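Local coordinates for protein dihydroorotase (Campylobacter jejuni subsp. jejuni, PDB 3PNU) that probably catalyses the reversible, zinc-dependent cyclisation of N-carbamoyl-L-aspartate to (S)-dihydroorotate in the de novo synthesis of UMP, at residues N29-H34 with N309-Y314; P48-D53 with F280-I285; P140-M145 with K178-L183; E188-K193 with E243-L248. All blocks are in the same frame, centred on the assembly; numbering follows the deposited sequence.

Contact 1: residues N29-H34 with N309-Y314. With ZN (zinc ion), chain D.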
loop_
_atom_site.group_PDB
_atom_site.type_symbol
_atom_site.label_atom_id
_atom_site.label_comp_id
_atom_site.label_asym_id
_atom_site.label_seq_id
_atom_site.Cartn_x
_atom_site.Cartn_y
_atom_site.Cartn_z
ATOM N N ASN A 29 -22.351 24.688 15.137
ATOM C CA ASN A 29 -20.942 25.068 15.226
ATOM C C ASN A 29 -19.932 23.935 14.951
ATOM O O ASN A 29 -19.077 23.644 15.783
ATOM C CB ASN A 29 -20.657 25.695 16.608
ATOM C CG ASN A 29 -21.361 27.048 16.814
ATOM O OD1 ASN A 29 -21.550 27.818 15.875
ATOM N ND2 ASN A 29 -21.726 27.339 18.060
ATOM N N PRO A 30 -20.035 23.291 13.786
ATOM C CA PRO A 30 -19.085 22.237 13.451
ATOM C C PRO A 30 -17.662 22.752 13.392
ATOM O O PRO A 30 -17.387 23.836 12.866
ATOM C CB PRO A 30 -19.520 21.782 12.049
ATOM C CG PRO A 30 -20.379 22.883 11.526
ATOM C CD PRO A 30 -21.022 23.505 12.719
ATOM N N LEU A 31 -16.757 21.963 13.933
ATOM C CA LEU A 31 -15.369 22.325 13.935
ATOM C C LEU A 31 -14.552 21.279 13.207
ATOM O O LEU A 31 -14.781 20.091 13.379
ATOM C CB LEU A 31 -14.911 22.448 15.382
ATOM C CG LEU A 31 -15.566 23.615 16.127
ATOM C CD1 LEU A 31 -15.429 23.495 17.654
ATOM C CD2 LEU A 31 -14.978 24.919 15.625
ATOM N N ASP A 32 -13.626 21.726 12.364
ATOM C CA ASP A 32 -12.703 20.813 11.705
ATOM C C ASP A 32 -11.382 21.063 12.390
ATOM O O ASP A 32 -10.711 22.061 12.107
ATOM C CB ASP A 32 -12.596 21.034 10.190
ATOM C CG ASP A 32 -11.592 20.044 9.525
ATOM O OD1 ASP A 32 -10.837 19.367 10.259
ATOM O OD2 ASP A 32 -11.554 19.938 8.282
ATOM N N MET A 33 -10.999 20.163 13.300
ATOM C CA MET A 33 -9.759 20.365 14.093
ATOM C C MET A 33 -8.437 19.949 13.443
ATOM O O MET A 33 -7.399 19.920 14.117
ATOM C CB MET A 33 -9.909 19.721 15.470
ATOM C CG MET A 33 -11.159 20.221 16.227
ATOM S SD MET A 33 -11.194 22.017 16.499
ATOM C CE MET A 33 -9.899 22.251 17.715
ATOM N N HIS A 34 -8.454 19.658 12.144
ATOM C CA HIS A 34 -7.219 19.309 11.435
ATOM C C HIS A 34 -7.418 19.555 9.939
ATOM O O HIS A 34 -7.958 18.706 9.257
ATOM C CB HIS A 34 -6.850 17.830 11.691
ATOM C CG HIS A 34 -5.498 17.447 11.184
ATOM N ND1 HIS A 34 -4.487 17.011 12.015
ATOM C CD2 HIS A 34 -4.976 17.456 9.930
ATOM C CE1 HIS A 34 -3.410 16.749 11.293
ATOM N NE2 HIS A 34 -3.678 17.014 10.025
ATOM N N ASN A 309 -17.204 18.289 21.998
ATOM C CA ASN A 309 -16.010 17.768 22.653
ATOM C C ASN A 309 -14.906 18.806 22.601
ATOM O O ASN A 309 -14.281 19.123 23.613
ATOM C CB ASN A 309 -15.537 16.448 22.032
ATOM C CG ASN A 309 -16.515 15.298 22.267
ATOM O OD1 ASN A 309 -17.569 15.493 22.862
ATOM N ND2 ASN A 309 -16.164 14.085 21.788
ATOM N N THR A 310 -14.669 19.341 21.412
ATOM C CA THR A 310 -13.665 20.358 21.257
ATOM C C THR A 310 -14.030 21.548 22.129
ATOM O O THR A 310 -13.199 22.046 22.867
ATOM C CB THR A 310 -13.578 20.840 19.817
ATOM O OG1 THR A 310 -13.136 19.767 18.980
ATOM C CG2 THR A 310 -12.620 22.003 19.704
ATOM N N CYS A 311 -15.277 21.995 22.053
ATOM C CA CYS A 311 -15.710 23.160 22.851
ATOM C C CYS A 311 -15.459 22.974 24.336
ATOM O O CYS A 311 -14.992 23.892 24.993
ATOM C CB CYS A 311 -17.172 23.539 22.582
ATOM S SG CYS A 311 -17.406 24.294 20.947
ATOM N N LYS A 312 -15.736 21.788 24.851
ATOM C CA LYS A 312 -15.527 21.512 26.271
ATOM C C LYS A 312 -14.037 21.444 26.646
ATOM O O LYS A 312 -13.628 21.987 27.658
ATOM C CB LYS A 312 -16.236 20.217 26.678
ATOM C CG LYS A 312 -16.071 19.913 28.147
ATOM C CD LYS A 312 -16.932 18.765 28.598
ATOM C CE LYS A 312 -16.787 18.557 30.098
ATOM N NZ LYS A 312 -17.771 17.549 30.570
ATOM N N ILE A 313 -13.239 20.791 25.804
ATOM C CA ILE A 313 -11.804 20.644 26.016
ATOM C C ILE A 313 -11.062 21.964 26.086
ATOM O O ILE A 313 -10.171 22.139 26.927
ATOM C CB ILE A 313 -11.184 19.788 24.895
ATOM C CG1 ILE A 313 -11.624 18.336 25.069
ATOM C CG2 ILE A 313 -9.648 19.904 24.915
ATOM C CD1 ILE A 313 -11.273 17.435 23.913
ATOM N N TYR A 314 -11.428 22.895 25.213
ATOM C CA TYR A 314 -10.747 24.194 25.155
ATOM C C TYR A 314 -11.539 25.385 25.720
ATOM O O TYR A 314 -10.972 26.459 25.864
ATOM C CB TYR A 314 -10.332 24.527 23.706
ATOM C CG TYR A 314 -9.369 23.549 23.084
ATOM C CD1 TYR A 314 -9.817 22.572 22.206
ATOM C CD2 TYR A 314 -8.006 23.576 23.396
ATOM C CE1 TYR A 314 -8.949 21.671 21.643
ATOM C CE2 TYR A 314 -7.134 22.669 22.838
ATOM C CZ TYR A 314 -7.617 21.717 21.952
ATOM O OH TYR A 314 -6.770 20.794 21.371
HETATM ZN ZN ZN D . -2.301 16.842 8.433
HETATM O O HOH W 1 -1.662 14.533 8.178
#

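Contact 2: residues P48-D53 with F280-I285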
loop_
_atom_site.group_PDB
_atom_site.type_symbol
_atom_site.label_atom_id
_atom_site.label_comp_id
_atom_site.label_asym_id
_atom_site.label_seq_id
_atom_site.Cartn_x
_atom_site.Cartn_y
_atom_site.Cartn_z
ATOM N N PRO A 48 -12.972 28.077 0.538
ATOM C CA PRO A 48 -14.428 28.197 0.548
ATOM C C PRO A 48 -15.155 26.890 0.755
ATOM O O PRO A 48 -16.223 26.867 1.333
ATOM C CB PRO A 48 -14.736 28.727 -0.852
ATOM C CG PRO A 48 -13.567 29.611 -1.158
ATOM C CD PRO A 48 -12.369 28.881 -0.549
ATOM N N LEU A 49 -14.581 25.800 0.289
ATOM C CA LEU A 49 -15.245 24.506 0.427
ATOM C C LEU A 49 -15.378 24.074 1.904
ATOM O O LEU A 49 -16.292 23.322 2.260
ATOM C CB LEU A 49 -14.526 23.469 -0.434
ATOM C CG LEU A 49 -14.586 23.823 -1.931
ATOM C CD1 LEU A 49 -13.677 22.920 -2.764
ATOM C CD2 LEU A 49 -16.031 23.753 -2.441
ATOM N N SER A 50 -14.476 24.578 2.746
ATOM C CA SER A 50 -14.496 24.304 4.196
ATOM C C SER A 50 -15.217 25.415 4.951
ATOM O O SER A 50 -16.053 25.148 5.797
ATOM C CB SER A 50 -13.065 24.182 4.759
ATOM O OG SER A 50 -12.381 23.064 4.227
ATOM N N ALA A 51 -14.867 26.661 4.635
ATOM C CA ALA A 51 -15.428 27.851 5.297
ATOM C C ALA A 51 -16.941 27.880 5.250
ATOM O O ALA A 51 -17.582 28.442 6.131
ATOM C CB ALA A 51 -14.847 29.138 4.689
ATOM N N ARG A 52 -17.507 27.277 4.220
ATOM C CA ARG A 52 -18.950 27.204 4.067
ATOM C C ARG A 52 -19.604 26.216 5.046
ATOM O O ARG A 52 -20.675 26.485 5.568
ATOM C CB ARG A 52 -19.292 26.808 2.622
ATOM C CG ARG A 52 -20.693 26.238 2.455
ATOM C CD ARG A 52 -20.845 25.495 1.116
ATOM N NE ARG A 52 -21.746 24.349 1.260
ATOM C CZ ARG A 52 -22.094 23.520 0.280
ATOM N NH1 ARG A 52 -21.645 23.702 -0.953
ATOM N NH2 ARG A 52 -22.911 22.509 0.537
ATOM N N ASP A 53 -18.969 25.078 5.304
ATOM C CA ASP A 53 -19.585 24.051 6.175
ATOM C C ASP A 53 -19.126 24.087 7.634
ATOM O O ASP A 53 -19.735 23.461 8.479
ATOM C CB ASP A 53 -19.354 22.634 5.588
ATOM C CG ASP A 53 -19.985 22.444 4.179
ATOM O OD1 ASP A 53 -20.513 23.434 3.621
ATOM O OD2 ASP A 53 -19.951 21.309 3.631
ATOM N N PHE A 280 -8.691 14.637 0.003
ATOM C CA PHE A 280 -9.316 15.968 0.056
ATOM C C PHE A 280 -10.781 15.722 0.251
ATOM O O PHE A 280 -11.527 15.588 -0.714
ATOM C CB PHE A 280 -9.053 16.763 -1.227
ATOM C CG PHE A 280 -9.823 18.053 -1.313
ATOM C CD1 PHE A 280 -9.477 19.135 -0.518
ATOM C CD2 PHE A 280 -10.880 18.186 -2.202
ATOM C CE1 PHE A 280 -10.182 20.327 -0.597
ATOM C CE2 PHE A 280 -11.587 19.373 -2.293
ATOM C CZ PHE A 280 -11.239 20.448 -1.491
ATOM N N SER A 281 -11.179 15.657 1.520
ATOM C CA SER A 281 -12.556 15.342 1.911
ATOM C C SER A 281 -13.446 16.540 2.315
ATOM O O SER A 281 -14.621 16.353 2.592
ATOM C CB SER A 281 -12.490 14.369 3.095
ATOM O OG SER A 281 -11.707 14.922 4.157
ATOM N N ALA A 282 -12.887 17.748 2.345
ATOM C CA ALA A 282 -13.632 18.950 2.790
ATOM C C ALA A 282 -15.049 19.047 2.246
ATOM O O ALA A 282 -16.003 19.138 3.010
ATOM C CB ALA A 282 -12.857 20.216 2.463
ATOM N N PRO A 283 -15.203 19.019 0.919
ATOM C CA PRO A 283 -16.550 19.155 0.357
ATOM C C PRO A 283 -17.580 18.114 0.730
ATOM O O PRO A 283 -18.747 18.362 0.570
ATOM C CB PRO A 283 -16.322 19.075 -1.159
ATOM C CG PRO A 283 -14.842 18.877 -1.358
ATOM C CD PRO A 283 -14.154 19.209 -0.096
ATOM N N VAL A 284 -17.178 16.967 1.238
ATOM C CA VAL A 284 -18.153 15.905 1.480
ATOM C C VAL A 284 -18.291 15.437 2.924
ATOM O O VAL A 284 -19.075 14.524 3.207
ATOM C CB VAL A 284 -17.796 14.693 0.570
ATOM C CG1 VAL A 284 -17.923 15.072 -0.915
ATOM C CG2 VAL A 284 -16.354 14.192 0.852
ATOM N N ILE A 285 -17.575 16.092 3.844
ATOM C CA ILE A 285 -17.546 15.669 5.268
ATOM C C ILE A 285 -18.886 15.569 5.966
ATOM O O ILE A 285 -19.261 14.506 6.474
ATOM C CB ILE A 285 -16.705 16.633 6.126
ATOM C CG1 ILE A 285 -15.238 16.593 5.713
ATOM C CG2 ILE A 285 -16.848 16.267 7.604
ATOM C CD1 ILE A 285 -14.434 17.776 6.181
HETATM O O HOH W 2 -18.472 19.000 4.516
#

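Contact 3: residues P140-M145 with K178-L183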
loop_
_atom_site.group_PDB
_atom_site.type_symbol
_atom_site.label_atom_id
_atom_site.label_comp_id
_atom_site.label_asym_id
_atom_site.label_seq_id
_atom_site.Cartn_x
_atom_site.Cartn_y
_atom_site.Cartn_z
ATOM N N PRO A 140 12.438 23.140 27.753
ATOM C CA PRO A 140 12.050 24.555 27.908
ATOM C C PRO A 140 10.766 24.924 27.162
ATOM O O PRO A 140 9.875 25.554 27.729
ATOM C CB PRO A 140 13.258 25.314 27.339
ATOM C CG PRO A 140 14.407 24.354 27.481
ATOM C CD PRO A 140 13.808 22.996 27.236
ATOM N N THR A 141 10.688 24.524 25.900
ATOM C CA THR A 141 9.536 24.811 25.064
ATOM C C THR A 141 8.241 24.167 25.553
ATOM O O THR A 141 7.219 24.845 25.673
ATOM C CB THR A 141 9.790 24.326 23.666
ATOM O OG1 THR A 141 11.043 24.850 23.218
ATOM C CG2 THR A 141 8.642 24.749 22.718
ATOM N N LEU A 142 8.269 22.867 25.848
ATOM C CA LEU A 142 7.048 22.183 26.285
ATOM C C LEU A 142 6.548 22.659 27.649
ATOM O O LEU A 142 5.331 22.611 27.927
ATOM C CB LEU A 142 7.223 20.658 26.260
ATOM C CG LEU A 142 7.534 20.058 24.879
ATOM C CD1 LEU A 142 7.597 18.548 24.979
ATOM C CD2 LEU A 142 6.521 20.470 23.856
ATOM N N GLU A 143 7.469 23.114 28.500
ATOM C CA GLU A 143 7.085 23.639 29.809
ATOM C C GLU A 143 6.421 24.996 29.678
ATOM O O GLU A 143 5.458 25.274 30.368
ATOM C CB GLU A 143 8.267 23.698 30.773
ATOM C CG GLU A 143 8.645 22.326 31.311
ATOM C CD GLU A 143 9.724 22.377 32.397
ATOM O OE1 GLU A 143 10.422 23.423 32.523
ATOM O OE2 GLU A 143 9.873 21.360 33.120
ATOM N N ALA A 144 6.940 25.837 28.796
ATOM C CA ALA A 144 6.342 27.142 28.550
ATOM C C ALA A 144 4.949 26.899 27.966
ATOM O O ALA A 144 3.967 27.530 28.394
ATOM C CB ALA A 144 7.183 27.954 27.599
ATOM N N MET A 145 4.851 25.966 27.011
ATOM C CA MET A 145 3.558 25.653 26.393
ATOM C C MET A 145 2.584 25.198 27.436
ATOM O O MET A 145 1.401 25.541 27.393
ATOM C CB MET A 145 3.684 24.591 25.313
ATOM C CG MET A 145 4.330 25.102 24.046
ATOM S SD MET A 145 4.416 23.878 22.733
ATOM C CE MET A 145 2.686 23.505 22.426
ATOM N N LYS A 178 3.991 11.682 30.467
ATOM C CA LYS A 178 4.488 11.502 31.827
ATOM C C LYS A 178 5.404 12.652 32.252
ATOM O O LYS A 178 5.326 13.119 33.378
ATOM C CB LYS A 178 5.203 10.159 31.959
ATOM C CG LYS A 178 4.269 8.986 31.750
ATOM C CD LYS A 178 4.882 7.633 32.124
ATOM C CE LYS A 178 5.992 7.205 31.210
ATOM N NZ LYS A 178 6.503 5.860 31.637
ATOM N N HIS A 179 6.258 13.103 31.338
ATOM C CA HIS A 179 7.183 14.177 31.610
ATOM C C HIS A 179 6.531 15.547 31.570
ATOM O O HIS A 179 7.051 16.470 32.160
ATOM C CB HIS A 179 8.348 14.162 30.626
ATOM C CG HIS A 179 9.418 13.164 30.947
ATOM N ND1 HIS A 179 9.423 11.876 30.450
ATOM C CD2 HIS A 179 10.540 13.276 31.698
ATOM C CE1 HIS A 179 10.493 11.235 30.888
ATOM N NE2 HIS A 179 11.187 12.062 31.646
ATOM N N PHE A 180 5.407 15.696 30.879
ATOM C CA PHE A 180 4.749 17.003 30.781
ATOM C C PHE A 180 3.267 16.819 31.053
ATOM O O PHE A 180 2.448 17.011 30.173
ATOM C CB PHE A 180 5.006 17.606 29.406
ATOM C CG PHE A 180 6.475 17.782 29.089
ATOM C CD1 PHE A 180 7.181 18.874 29.574
ATOM C CD2 PHE A 180 7.149 16.859 28.318
ATOM C CE1 PHE A 180 8.526 19.028 29.291
ATOM C CE2 PHE A 180 8.477 17.016 28.031
ATOM C CZ PHE A 180 9.171 18.099 28.518
ATOM N N PRO A 181 2.922 16.479 32.297
ATOM C CA PRO A 181 1.564 16.119 32.656
ATOM C C PRO A 181 0.512 17.207 32.610
ATOM O O PRO A 181 -0.672 16.881 32.659
ATOM C CB PRO A 181 1.704 15.551 34.076
ATOM C CG PRO A 181 2.949 16.187 34.624
ATOM C CD PRO A 181 3.827 16.533 33.465
ATOM N N ARG A 182 0.915 18.467 32.515
ATOM C CA ARG A 182 -0.049 19.557 32.432
ATOM C C ARG A 182 -0.151 20.067 31.004
ATOM O O ARG A 182 -0.859 21.029 30.738
ATOM C CB ARG A 182 0.333 20.700 33.381
ATOM C CG ARG A 182 0.437 20.262 34.848
ATOM C CD ARG A 182 0.909 21.396 35.757
ATOM N NE ARG A 182 2.112 22.060 35.243
ATOM C CZ ARG A 182 3.367 21.622 35.385
ATOM N NH1 ARG A 182 3.632 20.475 36.014
ATOM N NH2 ARG A 182 4.367 22.337 34.867
ATOM N N LEU A 183 0.569 19.431 30.087
ATOM C CA LEU A 183 0.520 19.814 28.677
ATOM C C LEU A 183 -0.610 19.050 27.969
ATOM O O LEU A 183 -0.782 17.854 28.183
ATOM C CB LEU A 183 1.842 19.458 28.013
ATOM C CG LEU A 183 2.074 19.802 26.536
ATOM C CD1 LEU A 183 2.044 21.321 26.263
ATOM C CD2 LEU A 183 3.396 19.245 26.093
#

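Contact 4: residues E188-K193 with E243-L248. With ZN (zinc ion), chain C.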
loop_
_atom_site.group_PDB
_atom_site.type_symbol
_atom_site.label_atom_id
_atom_site.label_comp_id
_atom_site.label_asym_id
_atom_site.label_seq_id
_atom_site.Cartn_x
_atom_site.Cartn_y
_atom_site.Cartn_z
ATOM N N GLU A 188 -2.887 13.625 16.648
ATOM C CA GLU A 188 -3.642 13.872 15.410
ATOM C C GLU A 188 -3.901 12.641 14.594
ATOM O O GLU A 188 -3.151 11.661 14.666
ATOM C CB GLU A 188 -2.929 14.897 14.537
ATOM C CG GLU A 188 -2.868 16.277 15.171
ATOM C CD GLU A 188 -4.257 16.900 15.374
ATOM O OE1 GLU A 188 -5.240 16.526 14.661
ATOM O OE2 GLU A 188 -4.346 17.778 16.250
ATOM N N HIS A 189 -4.966 12.712 13.790
ATOM C CA HIS A 189 -5.418 11.606 12.932
ATOM C C HIS A 189 -4.979 10.214 13.386
ATOM O O HIS A 189 -4.165 9.564 12.740
ATOM C CB HIS A 189 -5.011 11.827 11.487
ATOM C CG HIS A 189 -3.599 12.275 11.307
ATOM N ND1 HIS A 189 -2.525 11.571 11.798
ATOM C CD2 HIS A 189 -3.082 13.338 10.642
ATOM C CE1 HIS A 189 -1.406 12.205 11.480
ATOM N NE2 HIS A 189 -1.718 13.269 10.764
ATOM N N ILE A 190 -5.512 9.749 14.501
ATOM C CA ILE A 190 -5.134 8.421 14.958
ATOM C C ILE A 190 -5.768 7.398 14.045
ATOM O O ILE A 190 -6.875 7.606 13.513
ATOM C CB ILE A 190 -5.470 8.158 16.405
ATOM C CG1 ILE A 190 -6.985 8.215 16.670
ATOM C CG2 ILE A 190 -4.718 9.165 17.300
ATOM C CD1 ILE A 190 -7.367 7.649 18.095
ATOM N N THR A 191 -5.057 6.293 13.863
ATOM C CA THR A 191 -5.469 5.243 12.956
ATOM C C THR A 191 -5.278 3.832 13.477
ATOM O O THR A 191 -5.457 2.897 12.733
ATOM C CB THR A 191 -4.619 5.346 11.701
ATOM O OG1 THR A 191 -3.245 5.123 12.052
ATOM C CG2 THR A 191 -4.773 6.755 11.053
ATOM N N THR A 192 -4.914 3.683 14.740
ATOM C CA THR A 192 -4.644 2.384 15.306
ATOM C C THR A 192 -5.367 2.145 16.616
ATOM O O THR A 192 -5.669 3.075 17.378
ATOM C CB THR A 192 -3.154 2.251 15.664
ATOM O OG1 THR A 192 -2.822 3.224 16.664
ATOM C CG2 THR A 192 -2.249 2.439 14.429
ATOM N N LYS A 193 -5.612 0.881 16.897
ATOM C CA LYS A 193 -6.217 0.491 18.150
ATOM C C LYS A 193 -5.247 0.850 19.280
ATOM O O LYS A 193 -5.658 1.222 20.372
ATOM C CB LYS A 193 -6.511 -0.996 18.124
ATOM C CG LYS A 193 -7.216 -1.540 19.369
ATOM C CD LYS A 193 -7.630 -2.972 19.142
ATOM C CE LYS A 193 -8.226 -3.594 20.392
ATOM N NZ LYS A 193 -8.658 -5.000 20.133
ATOM N N GLU A 243 -12.507 -0.402 13.527
ATOM C CA GLU A 243 -13.579 -0.617 14.469
ATOM C C GLU A 243 -13.332 0.188 15.749
ATOM O O GLU A 243 -14.242 0.846 16.235
ATOM C CB GLU A 243 -13.742 -2.109 14.781
ATOM C CG GLU A 243 -14.258 -2.981 13.628
ATOM C CD GLU A 243 -15.717 -2.716 13.247
ATOM O OE1 GLU A 243 -16.534 -3.667 13.327
ATOM O OE2 GLU A 243 -16.053 -1.568 12.887
ATOM N N ALA A 244 -12.107 0.168 16.276
ATOM C CA ALA A 244 -11.813 0.919 17.502
ATOM C C ALA A 244 -12.005 2.423 17.299
ATOM O O ALA A 244 -12.501 3.107 18.197
ATOM C CB ALA A 244 -10.432 0.624 18.001
ATOM N N LEU A 245 -11.618 2.936 16.122
ATOM C CA LEU A 245 -11.802 4.358 15.814
ATOM C C LEU A 245 -13.303 4.682 15.778
ATOM O O LEU A 245 -13.738 5.701 16.324
ATOM C CB LEU A 245 -11.151 4.731 14.473
ATOM C CG LEU A 245 -9.619 4.601 14.394
ATOM C CD1 LEU A 245 -9.093 4.636 12.963
ATOM C CD2 LEU A 245 -8.955 5.690 15.232
ATOM N N CYS A 246 -14.085 3.813 15.126
ATOM C CA CYS A 246 -15.532 4.007 15.021
ATOM C C CYS A 246 -16.211 3.974 16.398
ATOM O O CYS A 246 -17.082 4.772 16.686
ATOM C CB CYS A 246 -16.162 2.957 14.088
ATOM S SG CYS A 246 -15.768 3.205 12.376
ATOM N N GLU A 247 -15.803 3.046 17.240
ATOM C CA GLU A 247 -16.347 2.937 18.585
ATOM C C GLU A 247 -16.125 4.246 19.372
ATOM O O GLU A 247 -17.004 4.683 20.109
ATOM C CB GLU A 247 -15.739 1.710 19.272
ATOM C CG GLU A 247 -16.271 1.351 20.662
ATOM C CD GLU A 247 -15.629 2.152 21.805
ATOM O OE1 GLU A 247 -16.024 1.937 22.979
ATOM O OE2 GLU A 247 -14.723 2.981 21.543
ATOM N N LEU A 248 -14.978 4.895 19.195
ATOM C CA LEU A 248 -14.715 6.141 19.915
ATOM C C LEU A 248 -15.538 7.279 19.344
ATOM O O LEU A 248 -16.116 8.067 20.079
ATOM C CB LEU A 248 -13.229 6.521 19.890
ATOM C CG LEU A 248 -12.224 5.679 20.689
ATOM C CD1 LEU A 248 -10.823 6.249 20.498
ATOM C CD2 LEU A 248 -12.562 5.630 22.183
HETATM ZN ZN ZN C . -0.483 14.594 9.819
HETATM O O HOH W 1 -1.662 14.533 8.178
#

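Contact 1: residues N29-H34 with N309-Y314
The barrel strand that delivers the HxH zinc ligands of an amidohydrolase, strand 31-35, packs here through Leu31 and Met33 against Thr310 of the last long helix of the TIM barrel. Met33 and Thr310 reach toward each other tip to tip. The methionine chain is bent at chi2 (-59°) and again at chi3 (-70°), a hook that carries Met33 CE to 3.4 Å from Thr310 CG2. The same Met33 CE meets the Tyr314 ring obliquely, 4.1 Å from CE1. Met33 CG lies against the hydroxyl end of the threonine, 3.4 Å from Thr310 OG1, so both branches of Thr310 are in contact with the one side chain. Leu31 adds its CD1 methyl, which touches Thr310 CG2 at 3.8 Å and Cys311 SG at 3.9 Å. Asp32 is directed away from the helix and forms an Asx turn, its OD1 accepting from His34 N at 3.1 Å from above the carboxylate plane, where the chain turns a corner. Beyond that corner His34 NE2 binds a zinc ion at 2.1 Å, a site completed by His36, carboxylated Lys116, Asp261 and a water. Strand 56-59 lies beside strand 31-35, with Val58 touching Met33 and Ala56 touching Leu31, while Met257 of strand 256-258 packs on Thr310 and Tyr314 of helix 299-314.

Contact 2: residues P48-D53 with F280-I285
This is a small, buried packing contact in which the end of helix 40-51 meets the loop that leads from strand 256-258 into helix 285-296, with a water bridging Asp53 and Ala282. Leu49 has the largest share. Its CD1 methyl comes to the edge of the Phe280 ring, near the ring plane, 3.7 Å from CZ, and the two side chains cross at about a right angle. Phe280 reaches this place because its CG is anti to the backbone N (chi1 172°), which sends the ring out toward the helix. Nearer the backbones, Leu49 CB rests against the proline ring at 4.3 Å from Pro283 CD, and Ser50 OG lies 3.4 Å from the methyl carbon CB of Ala282. The backbones come close where Ser50 meets Ala282, and the CA atoms of the adjoining Leu49 and Pro283 are 5.5 Å apart. Asp53 serves two partners with its two oxygens. Asp53 OD1 forms a salt bridge with Arg52 NE at 2.8 Å, while Asp53 OD2 accepts from a water that also donates to the carbonyl oxygen of Ala282, 2.9 Å from each. Carboxylate and carbonyl are both acceptors, and the water links them by donating to each. Tyr337 of strand 337-338 touches both Leu49 and Pro283, and Leu357 of strand 352-357 lies against Arg52 and Asp53.

Contact 3: residues P140-M145 with K178-L183
Leu183, Leu142 and Phe180 bury the most surface in this contact, and the leucine of helix 135-147 touches both of the others. Leu142 covers one face of the Phe180 ring: its CB makes a CH-pi contact 3.8 Å from the ring centroid of Phe180, 15° off the normal, and its CD1 lies 3.5 Å from CE2. The other methyl branch, Leu142 CD2, meets Leu183 CD2 at 4.0 Å, so a forked side chain divides its two ends between two partners. Glu143 gives its aliphatic part alone to the ring, CG standing at the edge of Phe180, 3.9 Å from CE1. With the Leu183 side chain trans about its first bond (chi1 -178°), CD1 extends to 3.8 Å from Met145 CB. Phe180 and Leu183 are the first and last residues of a type I beta turn, closed by the bond from Leu183 N to Phe180 O at 3.1 Å, directly after helix 170-179. The contact is plain packing in the outer layer of the TIM barrel, away from the zinc site. Leu152 of strand 152-154 touches Leu142 and Met145, Leu105 of helix 102-108 touches Met145, and Ile135, earlier in helix 135-147, also packs on Phe180.

Contact 4: residues E188-K193 with E243-L248
The irregular chain of 188-193 passes alongside helix 239-250, closing from 7.0 Å between the CA atoms of Thr191 and Leu245 to 5.6 Å between those of Lys193 and Ala244. Leu245 is the residue that fills the gap. Its CD2 methyl touches the backbone carbonyl Ile190 O at 3.3 Å and the side-chain carbon Ile190 CG1 at 3.5 Å, while its other methyl, CD1, sits 3.7 Å from Thr191 CA. Leu245 therefore packs on main chain as well as on side chain. Ile190 places CG1 between its backbone N and carbonyl carbon (chi1 63°), and the Ile190 side chain slides past that of Leu245 in the opposite direction until its CD1 comes within 4.4 Å of Leu248 CD1. Lys193, exposed to solvent, lays CG 4.1 Å from Ala244 CB before the extended chain leads off. The segment is the loop following a barrel strand, where enzymes of this TIM-barrel superfamily carry metal ligands: His189 NE2 binds the second zinc ion at 2.0 Å, together with His155, carboxylated Lys116 and a water. Thr191 OG1 and Thr192 OG1 are hydrogen-bonded to Glu166, through OE2 and OE1 respectively, and Thr192 OG1 also caps Leu195 N as the N-cap of helix 193-201. Cys196 of that helix touches Ala244, Leu245 and Leu248, and Ile209 of strand 205-209 touches Ile190 and Leu245.

Overall arrangement
The four contacts illustrate how one TIM barrel joins a central metal site to an outer shell of helices. Contact 1 spans most of the chain and encloses the others; contacts 3 and 4 follow in series inside the span of contact 2. Contacts 1 and 4, with centres about 17 Å apart, meet at the zinc pair, where water 1 belongs to both sites and Glu188 OE1 lies 2.8 Å from His34 ND1, a probable hydrogen bond. Contacts 1 and 2, centres about 16 Å apart, touch where Asp53 meets Pro30. Contact 3 stands apart, its centre about 34 Å from that of contact 2 across the chain's centre, and packs the barrel's outer layer.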